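PDB 3BXP: putative lipase/esterase from Lactobacillus plantarum WCFS1, which probably hydrolyses carboxylic esters as a serine esterase of the alpha/beta-hydrolase fold, although its natural substrate is not known. Local coordinates for residues I37-P42 with A92-I97; A86-G91 with Y139-Y144. One frame throughout, in Å; residues are numbered along the deposited sequence.

Helix 85-99 of this alpha/beta-hydrolase is held on two of its sides, its C-terminal half by contact 1 and its N-terminal half by contact 2. Contact 1 lies deep in the core, where isoleucines on the helix meet isoleucines of strand 35-41 in the central sheet and all the touching residues are buried. Contact 2 is farther out: the loop after helix 133-138 lies over the helix, still mostly buried but with His140 exposed at its rim, and adds a glutamine-to-carbonyl hydrogen bond and a tyrosine ring on a glycine to its leucine packing. The two also touch directly, Ala92 and Asp95 meeting Tyr144 and Ile39 meeting Leu90.

Contact 1 (I37-P42 with A92-I97)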
loop_
_atom_site.group_PDB
_atom_site.type_symbol
_atom_site.label_atom_id
_atom_site.label_comp_id
_atom_site.label_asym_id
_atom_site.label_seq_id
_atom_site.Cartn_x
_atom_site.Cartn_y
_atom_site.Cartn_z
ATOM N N ILE B 37 14.192 -7.672 -18.507
ATOM C CA ILE B 37 13.209 -7.257 -19.516
ATOM C C ILE B 37 11.819 -7.206 -18.888
ATOM O O ILE B 37 11.410 -8.104 -18.120
ATOM C CB ILE B 37 13.234 -8.255 -20.758
ATOM C CG1 ILE B 37 12.210 -7.901 -21.861
ATOM C CG2 ILE B 37 12.943 -9.713 -20.341
ATOM C CD1 ILE B 37 12.657 -8.290 -23.236
HETATM N N MSE B 38 11.110 -6.162 -19.218
HETATM C CA MSE B 38 9.732 -5.980 -18.746
HETATM C C MSE B 38 8.794 -6.123 -19.911
HETATM O O MSE B 38 8.872 -5.387 -20.876
HETATM C CB MSE B 38 9.514 -4.595 -18.131
HETATM C CG MSE B 38 8.182 -4.474 -17.534
HETATM SE SE MSE B 38 7.997 -2.797 -16.548
HETATM C CE MSE B 38 9.343 -3.124 -15.155
ATOM N N ILE B 39 7.832 -7.014 -19.744
ATOM C CA ILE B 39 6.720 -7.183 -20.698
ATOM C C ILE B 39 5.472 -6.471 -20.188
ATOM O O ILE B 39 4.961 -6.795 -19.104
ATOM C CB ILE B 39 6.338 -8.672 -20.867
ATOM C CG1 ILE B 39 7.511 -9.531 -21.343
ATOM C CG2 ILE B 39 5.112 -8.804 -21.845
ATOM C CD1 ILE B 39 7.175 -11.078 -21.256
ATOM N N ILE B 40 5.011 -5.522 -20.978
ATOM C CA ILE B 40 3.927 -4.590 -20.571
ATOM C C ILE B 40 2.623 -5.001 -21.256
ATOM O O ILE B 40 2.550 -5.080 -22.518
ATOM C CB ILE B 40 4.280 -3.112 -20.900
ATOM C CG1 ILE B 40 5.470 -2.597 -20.085
ATOM C CG2 ILE B 40 3.042 -2.224 -20.653
ATOM C CD1 ILE B 40 6.074 -1.297 -20.646
ATOM N N CYS B 41 1.633 -5.377 -20.426
ATOM C CA CYS B 41 0.293 -5.642 -20.881
ATOM C C CYS B 41 -0.509 -4.358 -20.611
ATOM O O CYS B 41 -0.741 -4.029 -19.481
ATOM C CB CYS B 41 -0.315 -6.855 -20.156
ATOM S SG CYS B 41 0.491 -8.378 -20.635
ATOM N N PRO B 42 -0.855 -3.600 -21.662
ATOM C CA PRO B 42 -1.495 -2.280 -21.515
ATOM C C PRO B 42 -2.900 -2.308 -20.896
ATOM O O PRO B 42 -3.573 -3.386 -20.840
ATOM C CB PRO B 42 -1.581 -1.753 -22.951
ATOM C CG PRO B 42 -0.644 -2.594 -23.748
ATOM C CD PRO B 42 -0.602 -3.932 -23.091
ATOM N N ALA B 92 3.424 -17.303 -25.082
ATOM C CA ALA B 92 4.107 -17.298 -26.369
ATOM C C ALA B 92 5.116 -16.132 -26.470
ATOM O O ALA B 92 6.147 -16.255 -27.117
ATOM C CB ALA B 92 3.104 -17.267 -27.524
ATOM N N THR B 93 4.808 -15.015 -25.815
ATOM C CA THR B 93 5.667 -13.811 -25.864
ATOM C C THR B 93 6.917 -14.038 -24.999
ATOM O O THR B 93 8.064 -13.635 -25.356
ATOM C CB THR B 93 4.880 -12.541 -25.416
ATOM O OG1 THR B 93 3.712 -12.372 -26.224
ATOM C CG2 THR B 93 5.747 -11.287 -25.504
ATOM N N ILE B 94 6.693 -14.614 -23.838
ATOM C CA ILE B 94 7.797 -15.007 -22.985
ATOM C C ILE B 94 8.707 -16.001 -23.754
ATOM O O ILE B 94 9.945 -15.851 -23.796
ATOM C CB ILE B 94 7.321 -15.628 -21.658
ATOM C CG1 ILE B 94 6.647 -14.550 -20.755
ATOM C CG2 ILE B 94 8.495 -16.270 -20.950
ATOM C CD1 ILE B 94 5.802 -15.135 -19.584
ATOM N N ASP B 95 8.102 -16.992 -24.386
ATOM C CA ASP B 95 8.877 -17.929 -25.216
ATOM C C ASP B 95 9.655 -17.212 -26.314
ATOM O O ASP B 95 10.865 -17.362 -26.480
ATOM C CB ASP B 95 7.912 -18.934 -25.817
ATOM C CG ASP B 95 8.597 -20.054 -26.564
ATOM O OD1 ASP B 95 9.186 -19.750 -27.583
ATOM O OD2 ASP B 95 8.487 -21.226 -26.182
ATOM N N TRP B 96 8.968 -16.328 -27.026
ATOM C CA TRP B 96 9.654 -15.577 -28.083
ATOM C C TRP B 96 10.872 -14.796 -27.547
ATOM O O TRP B 96 11.972 -14.820 -28.112
ATOM C CB TRP B 96 8.665 -14.666 -28.814
ATOM C CG TRP B 96 9.302 -13.918 -29.928
ATOM C CD1 TRP B 96 9.594 -14.387 -31.197
ATOM C CD2 TRP B 96 9.738 -12.546 -29.896
ATOM N NE1 TRP B 96 10.179 -13.373 -31.936
ATOM C CE2 TRP B 96 10.281 -12.250 -31.160
ATOM C CE3 TRP B 96 9.706 -11.535 -28.913
ATOM C CZ2 TRP B 96 10.794 -10.975 -31.471
ATOM C CZ3 TRP B 96 10.231 -10.281 -29.228
ATOM C CH2 TRP B 96 10.760 -10.023 -30.497
ATOM N N ILE B 97 10.701 -14.158 -26.395
ATOM C CA ILE B 97 11.795 -13.409 -25.772
ATOM C C ILE B 97 12.975 -14.345 -25.537
ATOM O O ILE B 97 14.106 -13.954 -25.783
ATOM C CB ILE B 97 11.333 -12.724 -24.465
ATOM C CG1 ILE B 97 10.442 -11.497 -24.806
ATOM C CG2 ILE B 97 12.523 -12.345 -23.585
ATOM C CD1 ILE B 97 9.569 -10.991 -23.697
#
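Ile39 and Ile97 form the middle of this contact, which seats helix 85-99 on strand 35-41 of the central sheet, the layered helix-on-sheet packing of the alpha/beta-hydrolase fold. The short strand and helix segments run nearly antiparallel, at 153°, with their axes 10.7 Å apart at the closest approach, and isoleucine side chains fill the space between them. Ile39 points at the helix. Its CG1 lies anti to the carbonyl carbon (chi1 -58°), and the chain runs on extended to CD1, which reaches in between two helix residues one turn apart. On one of them, Ile94, it touches CG1 at 3.5 Å, the two side chains crossing at about a right angle. With the other, Ile97, the crossing is oblique and involves two atoms of Ile39, CG1 as well as CD1: Ile97 CD1 is 3.5 Å from Ile39 CG1, closer than ordinary van der Waals contact. Ile37, two residues back on the same face of the strand, meets Ile97 in another way, tip to tip. Ile37 CG1 is anti to its own backbone N (chi1 179°), and Ile37 CD1 stands 4.1 Å from Ile97 CG2, a looser fit than at Ile39. Ile97 thus serves both strand residues, giving its CD1 to each and its CG2 to Ile37. Thr93 contributes only a methyl, Ile39 CG2 lying 4.5 Å from Thr93 CG2, while its hydroxyl OG1 is hydrogen-bonded to Gln89 O, one turn back on the helix, so that this buried polar atom is satisfied. The neighbouring strands close in round the isoleucines: Ile111 and Leu113 of strand 110-116 pack on Ile39, and Val69 of strand 67-72 on Ile37. The tightest point of the contact is methyl against methyl, Ile39 CD1 to Ile97 CD1 at 3.4 Å.

Contact 2 (A86-G91 with Y139-Y144); sequences ALQQLG and YHLDHY
Tyr144 lays one face of its ring on the backbone of Gly91, and this is the tightly packed end of the contact. Gly91 C sits 3.7 Å above the ring plane, offset toward the rim, and Tyr144 CB is 3.5 Å from Gly91 O. A CB on residue 91 would collide with the ring, so the absence of a side chain is what lets helix and loop come so close. Farther along the ring, Tyr144 CZ comes within 3.5 Å of Gln88 O, and the hydroxyl goes on to a hydrogen bond with Thr11. An alanine in place of Tyr144 would keep the CB contact with Gly91 O but would probably open a gap where the ring lay on Gly91 and Gln88, and leave Thr11 OG1 without this partner. Beside the tyrosine, Leu141 brings CD2 to 3.7 Å from Leu87 O. Gln88 extends beyond CG until NE2 donates to Tyr139 O at 3.1 Å, a buried grip, nearly straight at 166°. The carbonyl oxygen lies in the amide plane of Gln88, whereas the donor stands well above the carbonyl plane of Tyr139. Solvent comes in at His140, the exposed residue of the contact, which runs alongside the amide, its CD2 3.7 Å from Gln88 NE2 and its ring turned 67° from the amide plane. With positive phi it is the C' residue of the Schellman motif ending helix 133-138. The packing is loose where Leu87 CD1 approaches Tyr139 CG only to 4.5 Å. The loop thus joins three helices: it leaves 133-138, lies over 85-99, and packs Tyr139 and Leu141 on Val129 of helix 118-129, before the chain enters strand 150-154.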
loop_
_atom_site.group_PDB
_atom_site.type_symbol
_atom_site.label_atom_id
_atom_site.label_comp_id
_atom_site.label_asym_id
_atom_site.label_seq_id
_atom_site.Cartn_x
_atom_site.Cartn_y
_atom_site.Cartn_z
ATOM N N ALA B 86 -5.437 -14.757 -24.234
ATOM C CA ALA B 86 -4.443 -13.798 -23.743
ATOM C C ALA B 86 -3.333 -14.475 -22.933
ATOM O O ALA B 86 -2.200 -14.034 -23.003
ATOM C CB ALA B 86 -5.100 -12.660 -22.919
ATOM N N LEU B 87 -3.680 -15.480 -22.148
ATOM C CA LEU B 87 -2.721 -16.245 -21.320
ATOM C C LEU B 87 -1.692 -16.997 -22.201
ATOM O O LEU B 87 -0.483 -16.945 -21.959
ATOM C CB LEU B 87 -3.451 -17.238 -20.403
ATOM C CG LEU B 87 -4.390 -16.679 -19.366
ATOM C CD1 LEU B 87 -5.156 -17.822 -18.712
ATOM C CD2 LEU B 87 -3.638 -15.850 -18.323
ATOM N N GLN B 88 -2.194 -17.613 -23.270
ATOM C CA GLN B 88 -1.369 -18.341 -24.264
ATOM C C GLN B 88 -0.436 -17.370 -24.990
ATOM O O GLN B 88 0.754 -17.635 -25.156
ATOM C CB GLN B 88 -2.273 -19.155 -25.208
ATOM C CG GLN B 88 -3.023 -20.247 -24.447
ATOM C CD GLN B 88 -4.251 -20.871 -25.118
ATOM O OE1 GLN B 88 -4.845 -20.347 -26.046
ATOM N NE2 GLN B 88 -4.675 -21.991 -24.561
ATOM N N GLN B 89 -0.963 -16.194 -25.341
ATOM C CA GLN B 89 -0.163 -15.152 -26.017
ATOM C C GLN B 89 0.941 -14.588 -25.129
ATOM O O GLN B 89 2.035 -14.323 -25.587
ATOM C CB GLN B 89 -1.069 -14.018 -26.471
ATOM C CG GLN B 89 -2.087 -14.399 -27.524
ATOM C CD GLN B 89 -3.164 -13.334 -27.771
ATOM O OE1 GLN B 89 -3.502 -12.496 -26.903
ATOM N NE2 GLN B 89 -3.733 -13.380 -28.985
ATOM N N LEU B 90 0.637 -14.421 -23.857
ATOM C CA LEU B 90 1.629 -13.929 -22.912
ATOM C C LEU B 90 2.702 -15.041 -22.761
ATOM O O LEU B 90 3.886 -14.769 -22.785
ATOM C CB LEU B 90 0.980 -13.581 -21.594
ATOM C CG LEU B 90 1.851 -13.087 -20.438
ATOM C CD1 LEU B 90 2.953 -12.082 -20.883
ATOM C CD2 LEU B 90 0.966 -12.492 -19.330
ATOM N N GLY B 91 2.266 -16.288 -22.640
ATOM C CA GLY B 91 3.210 -17.398 -22.659
ATOM C C GLY B 91 4.070 -17.478 -23.925
ATOM O O GLY B 91 5.286 -17.776 -23.856
ATOM N N TYR B 139 -4.401 -24.902 -19.510
ATOM C CA TYR B 139 -4.465 -23.695 -20.373
ATOM C C TYR B 139 -3.341 -23.732 -21.405
ATOM O O TYR B 139 -3.029 -22.741 -22.092
ATOM C CB TYR B 139 -4.435 -22.407 -19.522
ATOM C CG TYR B 139 -5.732 -22.238 -18.749
ATOM C CD1 TYR B 139 -6.933 -21.939 -19.401
ATOM C CD2 TYR B 139 -5.757 -22.371 -17.401
ATOM C CE1 TYR B 139 -8.116 -21.812 -18.709
ATOM C CE2 TYR B 139 -6.923 -22.236 -16.684
ATOM C CZ TYR B 139 -8.111 -21.967 -17.340
ATOM O OH TYR B 139 -9.289 -21.821 -16.628
ATOM N N HIS B 140 -2.748 -24.917 -21.499
ATOM C CA HIS B 140 -1.815 -25.233 -22.554
ATOM C C HIS B 140 -0.581 -24.361 -22.529
ATOM O O HIS B 140 -0.125 -23.977 -23.596
ATOM C CB HIS B 140 -2.527 -25.084 -23.906
ATOM C CG HIS B 140 -3.788 -25.898 -24.014
ATOM N ND1 HIS B 140 -3.793 -27.221 -24.406
ATOM C CD2 HIS B 140 -5.078 -25.581 -23.748
ATOM C CE1 HIS B 140 -5.033 -27.679 -24.388
ATOM N NE2 HIS B 140 -5.832 -26.705 -23.992
ATOM N N LEU B 141 -0.057 -24.052 -21.337
ATOM C CA LEU B 141 1.070 -23.123 -21.162
ATOM C C LEU B 141 2.383 -23.886 -21.081
ATOM O O LEU B 141 3.483 -23.310 -21.004
ATOM C CB LEU B 141 0.938 -22.253 -19.901
ATOM C CG LEU B 141 -0.228 -21.281 -19.758
ATOM C CD1 LEU B 141 -0.077 -20.364 -18.513
ATOM C CD2 LEU B 141 -0.459 -20.514 -21.064
ATOM N N ASP B 142 2.269 -25.201 -21.055
ATOM C CA ASP B 142 3.446 -26.051 -20.918
ATOM C C ASP B 142 4.049 -26.340 -22.296
ATOM O O ASP B 142 4.995 -27.106 -22.429
ATOM C CB ASP B 142 3.105 -27.334 -20.143
ATOM C CG ASP B 142 1.912 -28.087 -20.721
ATOM O OD1 ASP B 142 1.477 -27.778 -21.852
ATOM O OD2 ASP B 142 1.421 -29.009 -20.034
ATOM N N HIS B 143 3.497 -25.697 -23.316
ATOM C CA HIS B 143 4.052 -25.750 -24.644
ATOM C C HIS B 143 5.116 -24.646 -24.831
ATOM O O HIS B 143 5.862 -24.620 -25.806
ATOM C CB HIS B 143 2.901 -25.643 -25.649
ATOM C CG HIS B 143 1.930 -26.786 -25.540
ATOM N ND1 HIS B 143 1.453 -27.243 -24.323
ATOM C CD2 HIS B 143 1.387 -27.594 -26.483
ATOM C CE1 HIS B 143 0.645 -28.269 -24.527
ATOM N NE2 HIS B 143 0.581 -28.495 -25.828
ATOM N N TYR B 144 5.206 -23.743 -23.864
ATOM C CA TYR B 144 6.070 -22.582 -24.027
ATOM C C TYR B 144 7.225 -22.604 -23.049
ATOM O O TYR B 144 7.086 -23.021 -21.934
ATOM C CB TYR B 144 5.284 -21.282 -23.762
ATOM C CG TYR B 144 4.028 -21.167 -24.570
ATOM C CD1 TYR B 144 4.079 -21.023 -25.932
ATOM C CD2 TYR B 144 2.796 -21.173 -23.946
ATOM C CE1 TYR B 144 2.921 -20.913 -26.676
ATOM C CE2 TYR B 144 1.651 -21.043 -24.654
ATOM C CZ TYR B 144 1.707 -20.926 -26.030
ATOM O OH TYR B 144 0.525 -20.831 -26.738
#